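Local coordinates for protein 3-dehydroquinate dehydratase (Thermus thermophilus, PDB 2UYG) that catalyses the dehydration of 3-dehydroquinate to 3-dehydroshikimate in chorismate biosynthesis, probably through an enolate intermediate, at residues 30-33 / 34-38; 50-53 / 54-58; 80-83 / 84-87; 127-130 / 131-134. All blocks are in the same frame, centred on the assembly; numbering follows the deposited sequence.

Overall arrangement
All four contacts are local, each within one or two turns at or in a helix, in a flavodoxin-like alpha/beta fold, a five-stranded parallel sheet flanked by helices. Contacts 1 and 4, partly buried, lie on helices 26-39 and 129-140 and touch through Trp36 with Lys132 and Cys33 with Tyr131. Contacts 2 and 3, starting helices 52-61 and 82-89, touch through Glu52 with Ser81, a probable hydrogen bond, and Ile56 with Ala83; both meet the second subunit. Contact 3 is the most buried, with a serine cap and predicted substrate-binding Asp86. Contact 2 adds carboxylates reaching across the subunit boundary. Contact 1 is aromatic and aliphatic; contact 4 carries a tyrosine near predicted substrate-binding Asn73.

Contact 1 of 4, residues 30-33 / 34-38; sequences EALC and EAWGA
Between Glu30 and Gly37 the backbone is regular alpha-helix: Glu34 N, Ala35 N, Trp36 N and Gly37 N each donate to the carbonyl four residues earlier, and the bond from Glu34 N to Glu30 O, 2.7 Å long, is nearly straight at 171°. One turn apart, Leu32 and Trp36 run side by side in the same direction. The leucine comes over one face of the indole, with Leu32 CB 3.9 Å from the centroid of the six-membered ring in a CH-pi contact. Its CG follows, 3.7 Å from Trp36 CH2. Leu32 O sits above the same face, displaced toward the rim, and also accepts the N-H of Trp36. With CG opposite its own carbonyl carbon (chi1 -75°), the indole is laid back along the helix over Leu32. Across the other face comes Lys132 of helix 129-140, whose CG is 3.3 Å from Trp36 CD2, and so a wide flat ring suits a place between two aliphatic side chains. Replacing Trp36 by alanine would probably leave Leu32 and the aliphatic part of Lys132 facing a gap. Cys33, small and buried, fits against Tyr131 and Phe46. The pattern is that of an amphipathic helix of a beta-alpha-beta crossover, here from strand 2-6 to strand 44-48.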
ATOM      1  N   GLU A  30      40.517  -7.998  -5.547  1.00 31.59           N
ATOM      2  CA  GLU A  30      41.358  -7.946  -4.355  1.00 34.13           C
ATOM      3  C   GLU A  30      42.706  -7.293  -4.684  1.00 33.53           C
ATOM      4  O   GLU A  30      43.230  -6.503  -3.888  1.00 33.61           O
ATOM      5  CB  GLU A  30      41.665  -9.317  -3.718  1.00 36.98           C
ATOM      6  CG  GLU A  30      40.609 -10.386  -4.012  1.00 41.37           C
ATOM      7  CD  GLU A  30      40.910 -11.747  -3.386  1.00 46.37           C
ATOM      8  OE1 GLU A  30      40.083 -12.720  -3.747  1.00 39.46           O
ATOM      9  OE2 GLU A  30      41.987 -11.744  -2.622  1.00 41.70           O
ATOM     10  N   ALA A  31      43.255  -7.615  -5.853  1.00 32.48           N
ATOM     11  CA  ALA A  31      44.606  -7.193  -6.164  1.00 32.84           C
ATOM     12  C   ALA A  31      44.570  -5.679  -6.293  1.00 32.54           C
ATOM     13  O   ALA A  31      45.409  -5.021  -5.745  1.00 34.50           O
ATOM     14  CB  ALA A  31      45.152  -7.889  -7.450  1.00 31.94           C
ATOM     15  N   LEU A  32      43.527  -5.154  -6.942  1.00 32.97           N
ATOM     16  CA  LEU A  32      43.279  -3.727  -7.025  1.00 33.38           C
ATOM     17  C   LEU A  32      43.139  -3.080  -5.635  1.00 33.33           C
ATOM     18  O   LEU A  32      43.750  -2.065  -5.344  1.00 32.18           O
ATOM     19  CB  LEU A  32      42.013  -3.507  -7.795  1.00 33.90           C
ATOM     20  CG  LEU A  32      41.986  -3.088  -9.261  1.00 37.01           C
ATOM     21  CD1 LEU A  32      43.306  -3.102  -9.948  1.00 37.90           C
ATOM     22  CD2 LEU A  32      40.897  -3.857  -9.982  1.00 36.54           C
ATOM     23  N   CYS A  33      42.321  -3.688  -4.789  1.00 33.10           N
ATOM     24  CA  CYS A  33      42.154  -3.167  -3.475  1.00 34.33           C
ATOM     25  C   CYS A  33      43.487  -3.173  -2.691  1.00 34.88           C
ATOM     26  O   CYS A  33      43.757  -2.213  -1.994  1.00 36.14           O
ATOM     27  CB  CYS A  33      41.059  -3.931  -2.718  1.00 33.96           C
ATOM     28  SG  CYS A  33      39.331  -3.774  -3.281  1.00 33.81           S
ATOM     29  N   GLU A  34      44.292  -4.238  -2.764  1.00 36.86           N
ATOM     30  CA  GLU A  34      45.647  -4.273  -2.154  1.00 37.89           C
ATOM     31  C   GLU A  34      46.512  -3.102  -2.654  1.00 37.88           C
ATOM     32  O   GLU A  34      47.173  -2.444  -1.866  1.00 38.11           O
ATOM     33  CB  GLU A  34      46.387  -5.621  -2.425  1.00 40.00           C
ATOM     34  CG  GLU A  34      47.824  -5.531  -3.070  1.00 44.95           C
ATOM     35  CD  GLU A  34      48.023  -6.277  -4.431  1.00 49.23           C
ATOM     36  OE1 GLU A  34      48.300  -7.532  -4.421  1.00 50.94           O
ATOM     37  OE2 GLU A  34      47.954  -5.628  -5.521  1.00 48.73           O
ATOM     38  N   ALA A  35      46.511  -2.841  -3.954  1.00 37.34           N
ATOM     39  CA  ALA A  35      47.403  -1.837  -4.485  1.00 37.53           C
ATOM     40  C   ALA A  35      46.881  -0.445  -4.076  1.00 37.88           C
ATOM     41  O   ALA A  35      47.658   0.462  -3.733  1.00 39.29           O
ATOM     42  CB  ALA A  35      47.525  -1.994  -6.039  1.00 37.04           C
ATOM     43  N   TRP A  36      45.562  -0.266  -4.034  1.00 37.19           N
ATOM     44  CA  TRP A  36      45.004   1.023  -3.628  1.00 36.27           C
ATOM     45  C   TRP A  36      45.286   1.313  -2.170  1.00 37.02           C
ATOM     46  O   TRP A  36      45.609   2.448  -1.757  1.00 35.42           O
ATOM     47  CB  TRP A  36      43.493   1.051  -3.864  1.00 36.83           C
ATOM     48  CG  TRP A  36      43.110   1.195  -5.293  1.00 37.89           C
ATOM     49  CD1 TRP A  36      43.771   1.933  -6.254  1.00 37.52           C
ATOM     50  CD2 TRP A  36      42.010   0.569  -5.962  1.00 38.55           C
ATOM     51  NE1 TRP A  36      43.141   1.796  -7.467  1.00 37.25           N
ATOM     52  CE2 TRP A  36      42.062   0.975  -7.334  1.00 36.10           C
ATOM     53  CE3 TRP A  36      40.946  -0.259  -5.545  1.00 41.45           C
ATOM     54  CZ2 TRP A  36      41.112   0.570  -8.290  1.00 35.21           C
ATOM     55  CZ3 TRP A  36      40.001  -0.679  -6.511  1.00 40.03           C
ATOM     56  CH2 TRP A  36      40.117  -0.278  -7.870  1.00 35.80           C
ATOM     57  N   GLY A  37      45.128   0.295  -1.344  1.00 38.15           N
ATOM     58  CA  GLY A  37      45.379   0.481   0.072  1.00 39.26           C
ATOM     59  C   GLY A  37      46.842   0.898   0.212  1.00 40.15           C
ATOM     60  O   GLY A  37      47.125   1.912   0.844  1.00 41.20           O
ATOM     61  N   ALA A  38      47.721   0.119  -0.412  1.00 40.47           N
ATOM     62  CA  ALA A  38      49.142   0.269  -0.304  1.00 43.74           C
ATOM     63  C   ALA A  38      49.577   1.591  -0.873  1.00 47.66           C
ATOM     64  O   ALA A  38      50.346   2.283  -0.195  1.00 48.19           O
ATOM     65  CB  ALA A  38      49.878  -0.877  -1.025  1.00 43.92           C
TER

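Contact 2 of 4, residues 50-53 / 54-58; sequences NYEG and QLIEW
Tyr51 and Gln54 meet through their first side-chain carbons, CB to CB at 4.1 Å, while their flat groups lead away from this approach. The amide oxygen of Gln54 comes over one face of the Trp58 indole: Gln54 OE1 stands 3.0 Å above the ring plane, offset toward the rim. From above the plane the oxygen is badly placed to receive the indole N-H, and the two are not hydrogen-bonded. Gln54 reaches the ring because its chain, extended at chi1, bends at chi2 (67°). Tyr51 holds the N-cap position of helix 52-61, and Tyr51 O starts the helical bonding by accepting from Leu55 N at 3.1 Å. The next bond, from Ile56 N to Glu52 O, is 2.9 Å long and straighter, at 168°. On this first turn Glu52 and Ile56 lie alongside each other, Glu52 CG touching Ile56 CD1 at 3.7 Å. CG1 of Ile56 also leans on Glu52 O, at 3.2 Å. Truncating Ile56 to alanine would probably open a gap beside CG of Glu52 and against Ala83 and Ala87 of helix 82-89. A glutamate suits position 52 because its CG packs on the isoleucine while the carboxylate, buried, meets hydroxyls: OE2 is hydrogen-bonded to Ser81 and to Tyr80 of the second subunit. Glu57 serves the same interface, its carboxylate taking bonds from Asn50 and Tyr51 of the second subunit.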
ATOM      1  N   ASN A  50      29.416 -16.957   0.438  1.00 22.65           N
ATOM      2  CA  ASN A  50      28.042 -17.039   0.030  1.00 21.64           C
ATOM      3  C   ASN A  50      27.086 -17.234   1.251  1.00 22.91           C
ATOM      4  O   ASN A  50      25.885 -17.311   1.027  1.00 20.00           O
ATOM      5  CB  ASN A  50      27.882 -18.203  -0.913  1.00 21.36           C
ATOM      6  CG  ASN A  50      28.567 -17.973  -2.277  1.00 23.07           C
ATOM      7  OD1 ASN A  50      28.376 -16.937  -2.918  1.00 17.15           O
ATOM      8  ND2 ASN A  50      29.373 -18.959  -2.715  1.00 21.76           N
ATOM      9  N   TYR A  51      27.650 -17.309   2.488  1.00 22.00           N
ATOM     10  CA  TYR A  51      26.917 -17.609   3.700  1.00 23.05           C
ATOM     11  C   TYR A  51      26.715 -16.394   4.622  1.00 21.69           C
ATOM     12  O   TYR A  51      27.666 -15.722   5.041  1.00 21.50           O
ATOM     13  CB  TYR A  51      27.606 -18.645   4.561  1.00 23.61           C
ATOM     14  CG  TYR A  51      27.603 -20.055   4.023  1.00 25.30           C
ATOM     15  CD1 TYR A  51      26.854 -21.009   4.638  1.00 24.72           C
ATOM     16  CD2 TYR A  51      28.430 -20.429   2.922  1.00 21.01           C
ATOM     17  CE1 TYR A  51      26.861 -22.289   4.191  1.00 26.60           C
ATOM     18  CE2 TYR A  51      28.418 -21.694   2.464  1.00 19.73           C
ATOM     19  CZ  TYR A  51      27.649 -22.631   3.114  1.00 23.30           C
ATOM     20  OH  TYR A  51      27.648 -23.921   2.743  1.00 25.88           O
ATOM     21  N   GLU A  52      25.466 -16.122   4.900  1.00 21.29           N
ATOM     22  CA  GLU A  52      25.066 -14.954   5.693  1.00 22.49           C
ATOM     23  C   GLU A  52      25.750 -15.006   7.058  1.00 21.08           C
ATOM     24  O   GLU A  52      26.332 -14.022   7.565  1.00 21.74           O
ATOM     25  CB  GLU A  52      23.543 -14.988   5.851  1.00 22.46           C
ATOM     26  CG  GLU A  52      23.038 -14.063   6.969  1.00 28.68           C
ATOM     27  CD  GLU A  52      21.533 -14.023   7.124  1.00 30.56           C
ATOM     28  OE1 GLU A  52      20.969 -15.140   7.322  1.00 27.36           O
ATOM     29  OE2 GLU A  52      20.950 -12.887   7.067  1.00 27.70           O
ATOM     30  N   GLY A  53      25.679 -16.189   7.640  1.00 20.12           N
ATOM     31  CA  GLY A  53      26.376 -16.512   8.865  1.00 21.90           C
ATOM     32  C   GLY A  53      27.869 -16.176   8.903  1.00 21.62           C
ATOM     33  O   GLY A  53      28.351 -15.661   9.920  1.00 21.51           O
ATOM     34  N   GLN A  54      28.606 -16.546   7.849  1.00 19.10           N
ATOM     35  CA  GLN A  54      29.993 -16.290   7.839  1.00 20.66           C
ATOM     36  C   GLN A  54      30.232 -14.787   7.738  1.00 21.61           C
ATOM     37  O   GLN A  54      31.133 -14.277   8.363  1.00 22.93           O
ATOM     38  CB  GLN A  54      30.683 -17.117   6.719  1.00 20.36           C
ATOM     39  CG  GLN A  54      32.186 -16.776   6.517  1.00 20.72           C
ATOM     40  CD  GLN A  54      33.078 -17.155   7.674  1.00 24.40           C
ATOM     41  OE1 GLN A  54      33.289 -16.382   8.677  1.00 28.55           O
ATOM     42  NE2 GLN A  54      33.716 -18.271   7.496  1.00 20.33           N
ATOM     43  N   LEU A  55      29.393 -14.063   6.982  1.00 22.97           N
ATOM     44  CA  LEU A  55      29.553 -12.596   6.810  1.00 23.39           C
ATOM     45  C   LEU A  55      29.398 -11.908   8.143  1.00 22.61           C
ATOM     46  O   LEU A  55      30.135 -11.013   8.522  1.00 22.12           O
ATOM     47  CB  LEU A  55      28.466 -12.028   5.842  1.00 22.37           C
ATOM     48  CG  LEU A  55      28.876 -11.282   4.606  1.00 29.07           C
ATOM     49  CD1 LEU A  55      27.701 -10.481   3.953  1.00 27.69           C
ATOM     50  CD2 LEU A  55      30.166 -10.459   4.682  1.00 27.52           C
ATOM     51  N   ILE A  56      28.350 -12.335   8.829  1.00 23.41           N
ATOM     52  CA  ILE A  56      28.036 -11.860  10.141  1.00 23.75           C
ATOM     53  C   ILE A  56      29.252 -12.021  11.059  1.00 24.00           C
ATOM     54  O   ILE A  56      29.689 -11.036  11.668  1.00 23.88           O
ATOM     55  CB  ILE A  56      26.837 -12.628  10.672  1.00 25.93           C
ATOM     56  CG1 ILE A  56      25.552 -12.097  10.007  1.00 26.01           C
ATOM     57  CG2 ILE A  56      26.733 -12.497  12.238  1.00 23.08           C
ATOM     58  CD1 ILE A  56      24.327 -13.006  10.264  1.00 31.71           C
ATOM     59  N   GLU A  57      29.788 -13.247  11.150  1.00 23.21           N
ATOM     60  CA  GLU A  57      30.862 -13.549  12.069  1.00 23.31           C
ATOM     61  C   GLU A  57      32.068 -12.677  11.754  1.00 22.57           C
ATOM     62  O   GLU A  57      32.592 -12.081  12.657  1.00 20.78           O
ATOM     63  CB  GLU A  57      31.194 -15.045  12.107  1.00 22.92           C
ATOM     64  CG  GLU A  57      30.101 -15.750  12.849  1.00 28.26           C
ATOM     65  CD  GLU A  57      30.268 -17.220  13.116  1.00 31.61           C
ATOM     66  OE1 GLU A  57      30.933 -17.925  12.360  1.00 33.72           O
ATOM     67  OE2 GLU A  57      29.615 -17.662  14.087  1.00 32.65           O
ATOM     68  N   TRP A  58      32.432 -12.536  10.481  1.00 22.90           N
ATOM     69  CA  TRP A  58      33.540 -11.663  10.116  1.00 22.57           C
ATOM     70  C   TRP A  58      33.275 -10.197  10.487  1.00 24.04           C
ATOM     71  O   TRP A  58      34.200  -9.463  10.944  1.00 25.86           O
ATOM     72  CB  TRP A  58      33.794 -11.760   8.640  1.00 21.38           C
ATOM     73  CG  TRP A  58      34.414 -13.002   8.153  1.00 22.64           C
ATOM     74  CD1 TRP A  58      35.327 -13.837   8.864  1.00 23.31           C
ATOM     75  CD2 TRP A  58      34.416 -13.488   6.801  1.00 19.44           C
ATOM     76  NE1 TRP A  58      35.782 -14.826   8.027  1.00 21.91           N
ATOM     77  CE2 TRP A  58      35.258 -14.645   6.763  1.00 18.83           C
ATOM     78  CE3 TRP A  58      33.706 -13.106   5.599  1.00 20.72           C
ATOM     79  CZ2 TRP A  58      35.368 -15.479   5.604  1.00 23.22           C
ATOM     80  CZ3 TRP A  58      33.851 -13.864   4.450  1.00 17.52           C
ATOM     81  CH2 TRP A  58      34.710 -15.028   4.427  1.00 26.36           C
TER

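Contact 3 of 4, residues 80-83 / 84-87; sequences YSYA and LLDA
The predicted substrate site includes Asp86, which stands on the first turns of helix 82-89, and that helix opens with a serine N-cap in which Ser81 meets Leu84. Ser81 OG accepts from Leu84 N at 3.1 Å, with an N-H···O angle of 144°. The torsion that makes this possible sets OG opposite the backbone N of Ser81 (chi1 -165°), turning the hydroxyl back to the helix. Ser81 OG is then 3.2 Å from Leu84 CB, and keeps its hydrogen bond to Glu52. Ser81 O takes a nearly straight bond from Leu85 N, 3.2 Å long, and a weak one from Leu84 N. The serine itself is the centre of an inverse gamma turn that brings the chain into the helix. Ala83 has its own N-H met by the hydroxyl of Tyr80 of the second subunit, and its small side chain lets helix 52-61 come close. On the next residue after the cap, the Tyr82 ring presents its edge to Leu85, with Tyr82 CD2 4.4 Å from Leu85 CD1, while Phe109 of the second subunit stacks on the ring. Asp86 N bonds to Tyr82 O at 3.1 Å, and Asp86 OD1 forms a salt bridge with Arg110 of the second subunit, itself predicted to bind substrate. Such a site, completed by an aspartate from a neighbouring subunit, is a known feature of type II dehydroquinases.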
ATOM      1  N   TYR A  80      17.794  -7.827   2.376  1.00 21.36           N
ATOM      2  CA  TYR A  80      16.910  -8.545   3.336  1.00 21.08           C
ATOM      3  C   TYR A  80      17.528  -9.036   4.675  1.00 21.72           C
ATOM      4  O   TYR A  80      16.769  -9.380   5.621  1.00 23.04           O
ATOM      5  CB  TYR A  80      16.136  -9.633   2.642  1.00 19.38           C
ATOM      6  CG  TYR A  80      17.001 -10.716   2.098  1.00 20.42           C
ATOM      7  CD1 TYR A  80      17.112 -11.923   2.756  1.00 20.07           C
ATOM      8  CD2 TYR A  80      17.788 -10.515   0.917  1.00 19.34           C
ATOM      9  CE1 TYR A  80      17.925 -12.991   2.212  1.00 24.45           C
ATOM     10  CE2 TYR A  80      18.595 -11.532   0.390  1.00 22.13           C
ATOM     11  CZ  TYR A  80      18.653 -12.777   1.019  1.00 24.81           C
ATOM     12  OH  TYR A  80      19.419 -13.779   0.490  1.00 29.55           O
ATOM     13  N   SER A  81      18.860  -8.986   4.804  1.00 21.64           N
ATOM     14  CA  SER A  81      19.538  -9.445   6.002  1.00 20.75           C
ATOM     15  C   SER A  81      19.570  -8.473   7.155  1.00 21.24           C
ATOM     16  O   SER A  81      20.592  -7.862   7.391  1.00 20.71           O
ATOM     17  CB  SER A  81      20.996  -9.777   5.677  1.00 22.21           C
ATOM     18  OG  SER A  81      21.591 -10.551   6.718  1.00 20.90           O
ATOM     19  N   TYR A  82      18.487  -8.426   7.933  1.00 21.20           N
ATOM     20  CA  TYR A  82      18.483  -7.720   9.145  1.00 21.45           C
ATOM     21  C   TYR A  82      19.428  -8.368  10.128  1.00 19.63           C
ATOM     22  O   TYR A  82      19.881  -7.707  11.057  1.00 20.67           O
ATOM     23  CB  TYR A  82      17.022  -7.605   9.702  1.00 23.83           C
ATOM     24  CG  TYR A  82      16.023  -6.779   8.845  1.00 22.66           C
ATOM     25  CD1 TYR A  82      14.954  -7.397   8.195  1.00 22.96           C
ATOM     26  CD2 TYR A  82      16.113  -5.380   8.756  1.00 27.75           C
ATOM     27  CE1 TYR A  82      13.982  -6.654   7.502  1.00 23.63           C
ATOM     28  CE2 TYR A  82      15.200  -4.623   7.980  1.00 24.73           C
ATOM     29  CZ  TYR A  82      14.141  -5.281   7.386  1.00 27.14           C
ATOM     30  OH  TYR A  82      13.223  -4.613   6.622  1.00 33.86           O
ATOM     31  N   ALA A  83      19.906  -9.565   9.886  1.00 20.15           N
ATOM     32  CA  ALA A  83      20.881 -10.125  10.799  1.00 20.04           C
ATOM     33  C   ALA A  83      22.219  -9.512  10.588  1.00 20.78           C
ATOM     34  O   ALA A  83      22.962  -9.200  11.575  1.00 21.57           O
ATOM     35  CB  ALA A  83      20.864 -11.659  10.814  1.00 19.99           C
ATOM     36  N   LEU A  84      22.510  -9.167   9.343  1.00 21.95           N
ATOM     37  CA  LEU A  84      23.738  -8.486   9.017  1.00 22.37           C
ATOM     38  C   LEU A  84      23.773  -7.034   9.512  1.00 22.97           C
ATOM     39  O   LEU A  84      24.796  -6.535  10.016  1.00 19.46           O
ATOM     40  CB  LEU A  84      23.923  -8.509   7.545  1.00 22.89           C
ATOM     41  CG  LEU A  84      25.270  -8.733   6.896  1.00 26.08           C
ATOM     42  CD1 LEU A  84      25.294  -7.949   5.608  1.00 23.14           C
ATOM     43  CD2 LEU A  84      26.524  -8.585   7.752  1.00 27.64           C
ATOM     44  N   LEU A  85      22.643  -6.358   9.381  1.00 24.58           N
ATOM     45  CA  LEU A  85      22.509  -5.041  10.035  1.00 26.29           C
ATOM     46  C   LEU A  85      22.835  -5.140  11.505  1.00 25.36           C
ATOM     47  O   LEU A  85      23.475  -4.312  12.020  1.00 26.77           O
ATOM     48  CB  LEU A  85      21.046  -4.585   9.993  1.00 26.89           C
ATOM     49  CG  LEU A  85      20.583  -3.156  10.111  1.00 31.81           C
ATOM     50  CD1 LEU A  85      19.168  -3.048  10.803  1.00 30.16           C
ATOM     51  CD2 LEU A  85      21.583  -2.085  10.521  1.00 30.03           C
ATOM     52  N   ASP A  86      22.251  -6.094  12.198  1.00 24.06           N
ATOM     53  CA  ASP A  86      22.433  -6.118  13.644  1.00 24.41           C
ATOM     54  C   ASP A  86      23.930  -6.404  13.952  1.00 22.68           C
ATOM     55  O   ASP A  86      24.472  -5.908  14.923  1.00 22.22           O
ATOM     56  CB  ASP A  86      21.519  -7.166  14.302  1.00 21.83           C
ATOM     57  CG  ASP A  86      20.178  -6.626  14.701  1.00 27.22           C
ATOM     58  OD1 ASP A  86      19.963  -5.404  14.559  1.00 31.36           O
ATOM     59  OD2 ASP A  86      19.210  -7.348  15.181  1.00 30.32           O
ATOM     60  N   ALA A  87      24.561  -7.212  13.110  1.00 22.76           N
ATOM     61  CA  ALA A  87      25.980  -7.525  13.264  1.00 22.08           C
ATOM     62  C   ALA A  87      26.756  -6.232  13.193  1.00 22.76           C
ATOM     63  O   ALA A  87      27.586  -6.011  14.050  1.00 22.94           O
ATOM     64  CB  ALA A  87      26.457  -8.429  12.220  1.00 20.78           C
TER

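Contact 4 of 4, residues 127-130 / 131-134; sequences GPLS and YKLA
Leu129 puts its CG opposite the carbonyl carbon (chi1 -70°), and chi2 (165°) sends CD1 outward and leaves CD2 as the branch beside Lys132. Leu129 CD2 lies 4.1 Å from Lys132 CB and equally near Lys132 CE, because the lysine chain is bent at chi2, chi3 and chi4, so that its methylenes run alongside that methyl. The aliphatic length of a lysine suits this place, as its methylenes cover apolar neighbours. Its amino group points on to Glu140 of the fourth subunit, in a long, weak ion pair. These residues lie at the N-terminal end of helix 129-140, which follows strand 121-124 and closes the chain's parallel alpha/beta fold. The chain winds tightly here, Pro128 O accepting from Tyr131 N three residues on at 2.9 Å, the donor lying 48° above the carbonyl plane, and a weak bond from Lys132 N follows. Proline suits this end of a helix, where its missing N-H costs nothing, and Gly127 before it has a positive phi, with a side chain there liable to clash with Pro128 CD. The Tyr131 ring turns its edge to the same carbonyl, Pro128 O lying near the ring plane and 3.7 Å from Tyr131 CD1. From this position Tyr131 OH reaches Asn73, predicted to bind substrate, to which it is hydrogen-bonded. Ser130, small enough to be buried against Val98, bonds through OG to the carbonyl of His99, the predicted proton donor. Leu133 leans CG over Leu129 O at 3.3 Å and packs on Leu133 of the fourth subunit.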
ATOM      1  N   GLY A 127      31.601   0.552 -10.313  1.00 28.52           N
ATOM      2  CA  GLY A 127      32.400  -0.679 -10.470  1.00 26.72           C
ATOM      3  C   GLY A 127      33.485  -0.869  -9.409  1.00 27.24           C
ATOM      4  O   GLY A 127      33.329  -0.559  -8.237  1.00 25.81           O
ATOM      5  N   PRO A 128      34.627  -1.416  -9.797  1.00 27.72           N
ATOM      6  CA  PRO A 128      35.691  -1.655  -8.835  1.00 26.97           C
ATOM      7  C   PRO A 128      36.084  -0.378  -8.029  1.00 27.47           C
ATOM      8  O   PRO A 128      36.484  -0.340  -6.852  1.00 25.93           O
ATOM      9  CB  PRO A 128      36.840  -2.103  -9.729  1.00 26.85           C
ATOM     10  CG  PRO A 128      36.220  -2.755 -10.801  1.00 27.41           C
ATOM     11  CD  PRO A 128      34.953  -1.932 -11.148  1.00 28.28           C
ATOM     12  N   LEU A 129      35.963   0.730  -8.722  1.00 27.13           N
ATOM     13  CA  LEU A 129      36.256   2.012  -8.116  1.00 26.35           C
ATOM     14  C   LEU A 129      35.365   2.364  -6.935  1.00 24.95           C
ATOM     15  O   LEU A 129      35.714   3.256  -6.206  1.00 25.28           O
ATOM     16  CB  LEU A 129      36.150   3.091  -9.222  1.00 26.10           C
ATOM     17  CG  LEU A 129      37.297   2.977 -10.221  1.00 29.33           C
ATOM     18  CD1 LEU A 129      36.957   3.785 -11.432  1.00 30.86           C
ATOM     19  CD2 LEU A 129      38.620   3.476  -9.616  1.00 31.80           C
ATOM     20  N   SER A 130      34.200   1.743  -6.727  1.00 24.60           N
ATOM     21  CA  SER A 130      33.455   1.992  -5.462  1.00 25.72           C
ATOM     22  C   SER A 130      34.313   1.568  -4.265  1.00 26.01           C
ATOM     23  O   SER A 130      34.173   2.149  -3.167  1.00 25.86           O
ATOM     24  CB  SER A 130      32.121   1.180  -5.336  1.00 24.97           C
ATOM     25  OG  SER A 130      31.261   1.389  -6.394  1.00 22.60           O
ATOM     26  N   TYR A 131      35.112   0.497  -4.456  1.00 26.27           N
ATOM     27  CA  TYR A 131      36.035   0.022  -3.390  1.00 26.47           C
ATOM     28  C   TYR A 131      37.125   1.010  -3.156  1.00 26.47           C
ATOM     29  O   TYR A 131      37.453   1.411  -1.995  1.00 27.61           O
ATOM     30  CB  TYR A 131      36.611  -1.403  -3.668  1.00 24.78           C
ATOM     31  CG  TYR A 131      35.568  -2.473  -3.616  1.00 24.33           C
ATOM     32  CD1 TYR A 131      34.612  -2.628  -4.674  1.00 23.51           C
ATOM     33  CD2 TYR A 131      35.525  -3.406  -2.552  1.00 25.03           C
ATOM     34  CE1 TYR A 131      33.596  -3.671  -4.633  1.00 18.26           C
ATOM     35  CE2 TYR A 131      34.569  -4.448  -2.544  1.00 21.48           C
ATOM     36  CZ  TYR A 131      33.605  -4.555  -3.575  1.00 21.54           C
ATOM     37  OH  TYR A 131      32.715  -5.574  -3.516  1.00 22.25           O
ATOM     38  N   LYS A 132      37.655   1.490  -4.255  1.00 28.04           N
ATOM     39  CA  LYS A 132      38.669   2.594  -4.192  1.00 28.40           C
ATOM     40  C   LYS A 132      38.249   3.739  -3.373  1.00 26.94           C
ATOM     41  O   LYS A 132      38.991   4.222  -2.459  1.00 26.53           O
ATOM     42  CB  LYS A 132      38.953   3.153  -5.588  1.00 29.24           C
ATOM     43  CG  LYS A 132      40.397   3.400  -5.838  1.00 32.54           C
ATOM     44  CD  LYS A 132      40.879   4.794  -5.865  1.00 37.27           C
ATOM     45  CE  LYS A 132      41.532   5.086  -7.184  1.00 38.24           C
ATOM     46  NZ  LYS A 132      42.831   5.602  -6.971  1.00 36.79           N
ATOM     47  N   LEU A 133      37.083   4.262  -3.743  1.00 25.65           N
ATOM     48  CA  LEU A 133      36.620   5.435  -3.048  1.00 24.96           C
ATOM     49  C   LEU A 133      36.393   5.206  -1.544  1.00 24.13           C
ATOM     50  O   LEU A 133      36.629   6.154  -0.702  1.00 21.21           O
ATOM     51  CB  LEU A 133      35.320   6.016  -3.638  1.00 25.50           C
ATOM     52  CG  LEU A 133      35.018   6.285  -5.116  1.00 28.52           C
ATOM     53  CD1 LEU A 133      33.804   7.216  -5.302  1.00 27.48           C
ATOM     54  CD2 LEU A 133      36.109   6.606  -6.037  1.00 27.10           C
ATOM     55  N   ALA A 134      35.926   3.982  -1.196  1.00 22.76           N
ATOM     56  CA  ALA A 134      35.781   3.645   0.240  1.00 24.14           C
ATOM     57  C   ALA A 134      37.144   3.741   0.942  1.00 23.75           C
ATOM     58  O   ALA A 134      37.227   4.195   2.048  1.00 23.77           O
ATOM     59  CB  ALA A 134      35.203   2.233   0.436  1.00 23.62           C
TER